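Local coordinates for galactonate dehydratase (Zobellia galactanivorans, PDB 5OLC), which belongs to the enolase superfamily, whose members pair a mandelate racemase-type N-terminal domain with a TIM-barrel-like enolase C-terminal domain, at residues Val84-Gln87 with Glu88-Arg92. Numbering follows the deposited sequence.
Sequences VLWQ and EMYRR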
ATOM      1  N   VAL A  84      16.947 -17.882  29.526  1.00 42.03           N
ATOM      2  CA  VAL A  84      15.857 -18.508  30.284  1.00 40.56           C
ATOM      3  C   VAL A  84      15.347 -17.505  31.333  1.00 44.15           C
ATOM      4  O   VAL A  84      14.139 -17.433  31.598  1.00 43.01           O
ATOM      5  CB  VAL A  84      16.265 -19.867  30.913  1.00 43.65           C
ATOM      6  CG1 VAL A  84      15.052 -20.666  31.397  1.00 43.09           C
ATOM      7  CG2 VAL A  84      17.088 -20.691  29.946  1.00 43.55           C
ATOM      8  N   LEU A  85      16.275 -16.700  31.888  1.00 41.53           N
ATOM      9  CA  LEU A  85      15.967 -15.662  32.887  1.00 40.98           C
ATOM     10  C   LEU A  85      15.286 -14.482  32.214  1.00 47.28           C
ATOM     11  O   LEU A  85      14.290 -13.997  32.741  1.00 44.76           O
ATOM     12  CB  LEU A  85      17.229 -15.215  33.659  1.00 39.60           C
ATOM     13  CG  LEU A  85      18.038 -16.328  34.330  1.00 42.03           C
ATOM     14  CD1 LEU A  85      19.364 -15.830  34.801  1.00 39.82           C
ATOM     15  CD2 LEU A  85      17.277 -16.963  35.478  1.00 44.18           C
ATOM     16  N   TRP A  86      15.808 -14.049  31.028  1.00 48.60           N
ATOM     17  CA  TRP A  86      15.277 -12.933  30.230  1.00 50.01           C
ATOM     18  C   TRP A  86      13.844 -13.214  29.861  1.00 55.85           C
ATOM     19  O   TRP A  86      12.994 -12.358  30.072  1.00 56.33           O
ATOM     20  CB  TRP A  86      16.119 -12.692  28.975  1.00 49.44           C
ATOM     21  CG  TRP A  86      15.986 -11.324  28.400  1.00 51.18           C
ATOM     22  CD1 TRP A  86      16.883 -10.305  28.504  1.00 54.27           C
ATOM     23  CD2 TRP A  86      14.913 -10.832  27.585  1.00 51.57           C
ATOM     24  NE1 TRP A  86      16.410  -9.188  27.848  1.00 53.63           N
ATOM     25  CE2 TRP A  86      15.212  -9.487  27.265  1.00 55.11           C
ATOM     26  CE3 TRP A  86      13.713 -11.393  27.105  1.00 53.24           C
ATOM     27  CZ2 TRP A  86      14.368  -8.701  26.483  1.00 54.73           C
ATOM     28  CZ3 TRP A  86      12.851 -10.597  26.369  1.00 54.89           C
ATOM     29  CH2 TRP A  86      13.184  -9.270  26.059  1.00 55.59           C
ATOM     30  N   GLN A  87      13.556 -14.431  29.398  1.00 53.67           N
ATOM     31  CA  GLN A  87      12.200 -14.839  29.055  1.00 54.53           C
ATOM     32  C   GLN A  87      11.263 -14.943  30.272  1.00 59.38           C
ATOM     33  O   GLN A  87      10.060 -14.706  30.128  1.00 58.41           O
ATOM     34  CB  GLN A  87      12.211 -16.136  28.234  1.00 56.65           C
ATOM     35  CG  GLN A  87      12.457 -15.895  26.745  1.00 80.19           C
ATOM     36  CD  GLN A  87      11.346 -15.093  26.090  1.00103.53           C
ATOM     37  OE1 GLN A  87      10.192 -15.540  25.981  1.00100.57           O
ATOM     38  NE2 GLN A  87      11.666 -13.874  25.675  1.00 93.53           N
ATOM     39  N   GLU A  88      11.801 -15.274  31.459  1.00 57.74           N
ATOM     40  CA  GLU A  88      10.989 -15.336  32.682  1.00 57.95           C
ATOM     41  C   GLU A  88      10.567 -13.907  33.045  1.00 62.71           C
ATOM     42  O   GLU A  88       9.376 -13.649  33.208  1.00 63.91           O
ATOM     43  CB  GLU A  88      11.751 -16.026  33.836  1.00 59.28           C
ATOM     44  CG  GLU A  88      11.038 -15.995  35.184  1.00 68.76           C
ATOM     45  CD  GLU A  88       9.836 -16.895  35.436  1.00 92.75           C
ATOM     46  OE1 GLU A  88       9.331 -16.861  36.581  1.00 95.84           O
ATOM     47  OE2 GLU A  88       9.404 -17.636  34.521  1.00 81.88           O
ATOM     48  N   MET A  89      11.543 -12.970  33.083  1.00 57.11           N
ATOM     49  CA  MET A  89      11.350 -11.550  33.356  1.00 54.77           C
ATOM     50  C   MET A  89      10.390 -10.947  32.363  1.00 57.97           C
ATOM     51  O   MET A  89       9.543 -10.166  32.759  1.00 57.37           O
ATOM     52  CB  MET A  89      12.690 -10.813  33.288  1.00 56.31           C
ATOM     53  CG  MET A  89      13.608 -11.097  34.460  1.00 58.14           C
ATOM     54  SD  MET A  89      14.993  -9.949  34.422  1.00 60.68           S
ATOM     55  CE  MET A  89      16.065 -10.740  33.292  1.00 56.25           C
ATOM     56  N   TYR A  90      10.501 -11.322  31.074  1.00 56.88           N
ATOM     57  CA  TYR A  90       9.596 -10.851  30.016  1.00 57.87           C
ATOM     58  C   TYR A  90       8.189 -11.360  30.279  1.00 63.73           C
ATOM     59  O   TYR A  90       7.304 -10.538  30.438  1.00 63.54           O
ATOM     60  CB  TYR A  90      10.078 -11.244  28.613  1.00 60.24           C
ATOM     61  CG  TYR A  90       9.219 -10.663  27.506  1.00 64.74           C
ATOM     62  CD1 TYR A  90       9.385  -9.346  27.083  1.00 67.51           C
ATOM     63  CD2 TYR A  90       8.241 -11.429  26.880  1.00 65.61           C
ATOM     64  CE1 TYR A  90       8.591  -8.804  26.070  1.00 67.40           C
ATOM     65  CE2 TYR A  90       7.427 -10.892  25.884  1.00 66.34           C
ATOM     66  CZ  TYR A  90       7.616  -9.585  25.470  1.00 74.42           C
ATOM     67  OH  TYR A  90       6.830  -9.073  24.463  1.00 78.34           O
ATOM     68  N   ARG A  91       7.983 -12.697  30.398  1.00 62.51           N
ATOM     69  CA  ARG A  91       6.668 -13.289  30.710  1.00 62.98           C
ATOM     70  C   ARG A  91       5.996 -12.601  31.909  1.00 67.96           C
ATOM     71  O   ARG A  91       4.791 -12.358  31.868  1.00 68.56           O
ATOM     72  CB  ARG A  91       6.760 -14.817  30.924  1.00 63.99           C
ATOM     73  CG  ARG A  91       6.789 -15.653  29.641  1.00 76.80           C
ATOM     74  CD  ARG A  91       5.399 -15.942  29.051  1.00 97.59           C
ATOM     75  NE  ARG A  91       4.714 -17.082  29.678  1.00116.49           N
ATOM     76  CZ  ARG A  91       3.706 -17.761  29.123  1.00134.18           C
ATOM     77  NH1 ARG A  91       3.263 -17.440  27.911  1.00116.87           N
ATOM     78  NH2 ARG A  91       3.151 -18.780  29.767  1.00123.42           N
ATOM     79  N   ARG A  92       6.792 -12.205  32.923  1.00 64.90           N
ATOM     80  CA  ARG A  92       6.302 -11.524  34.117  1.00 65.27           C
ATOM     81  C   ARG A  92       5.928 -10.049  33.865  1.00 73.57           C
ATOM     82  O   ARG A  92       4.889  -9.592  34.354  1.00 74.31           O
ATOM     83  CB  ARG A  92       7.320 -11.624  35.283  1.00 62.85           C
ATOM     84  CG  ARG A  92       7.672 -13.032  35.768  1.00 68.95           C
ATOM     85  CD  ARG A  92       6.653 -13.700  36.687  1.00 70.74           C
ATOM     86  NE  ARG A  92       7.024 -15.094  36.941  1.00 72.14           N
ATOM     87  CZ  ARG A  92       6.533 -15.862  37.911  1.00 76.85           C
ATOM     88  NH1 ARG A  92       5.637 -15.380  38.761  1.00 62.63           N
ATOM     89  NH2 ARG A  92       6.952 -17.112  38.049  1.00 58.47           N
TER
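W86 and Y90, one turn apart on helix 82-93 of the enolase-type N-terminal domain, lay their rings beside each other on one flank of the helix. The W86 six-membered ring and the Y90 phenol are nearly parallel, at 14°, but slid so far apart, 5.6 Å between centroids, that they barely overlap. Contact is made by Y90 CB and the near part of its ring: CB touches W86 O at 3.4 Å and W86 CZ3 at 3.6 Å, CG meets CZ3 again, and CD1 reaches both CZ3 and CH2. CG of Y90 lies anti to the backbone N (chi1 -175°), which carries the ring past the indole toward L258 and Y260 of helix 258-267. The tyrosine also packs on E234 of a third subunit. W86 also touches I106 and D110 of helix 101-120 and T285 and E286 of helix 283-296, and its NE1 is hydrogen-bonded to G282 O. Helix 82-93 thereby joins its own domain to helices of the barrel. Successive i to i+4 backbone bonds hold the turns: M89 N to L85 O is nearly straight, with 174° at the hydrogen, whereas E88 N meets V84 O from above the carbonyl plane. M89 passes over L85 O: CB meets it and W86 O, CG lies 3.4 Å from L85 O, and the chi3 bend brings CE, beyond the sulfur, to L85 O and W86 CA; the side chain also touches I109. Around the helix, E88 and R92 form an i to i+4 salt bridge beside F73, touched by both. The arginine grips side-on, both nitrogens on one carboxylate oxygen: R92 NH2 approaches E88 OE1 on its syn side at 2.8 Å, and R92 NE comes from above the carboxylate plane at 2.9 Å.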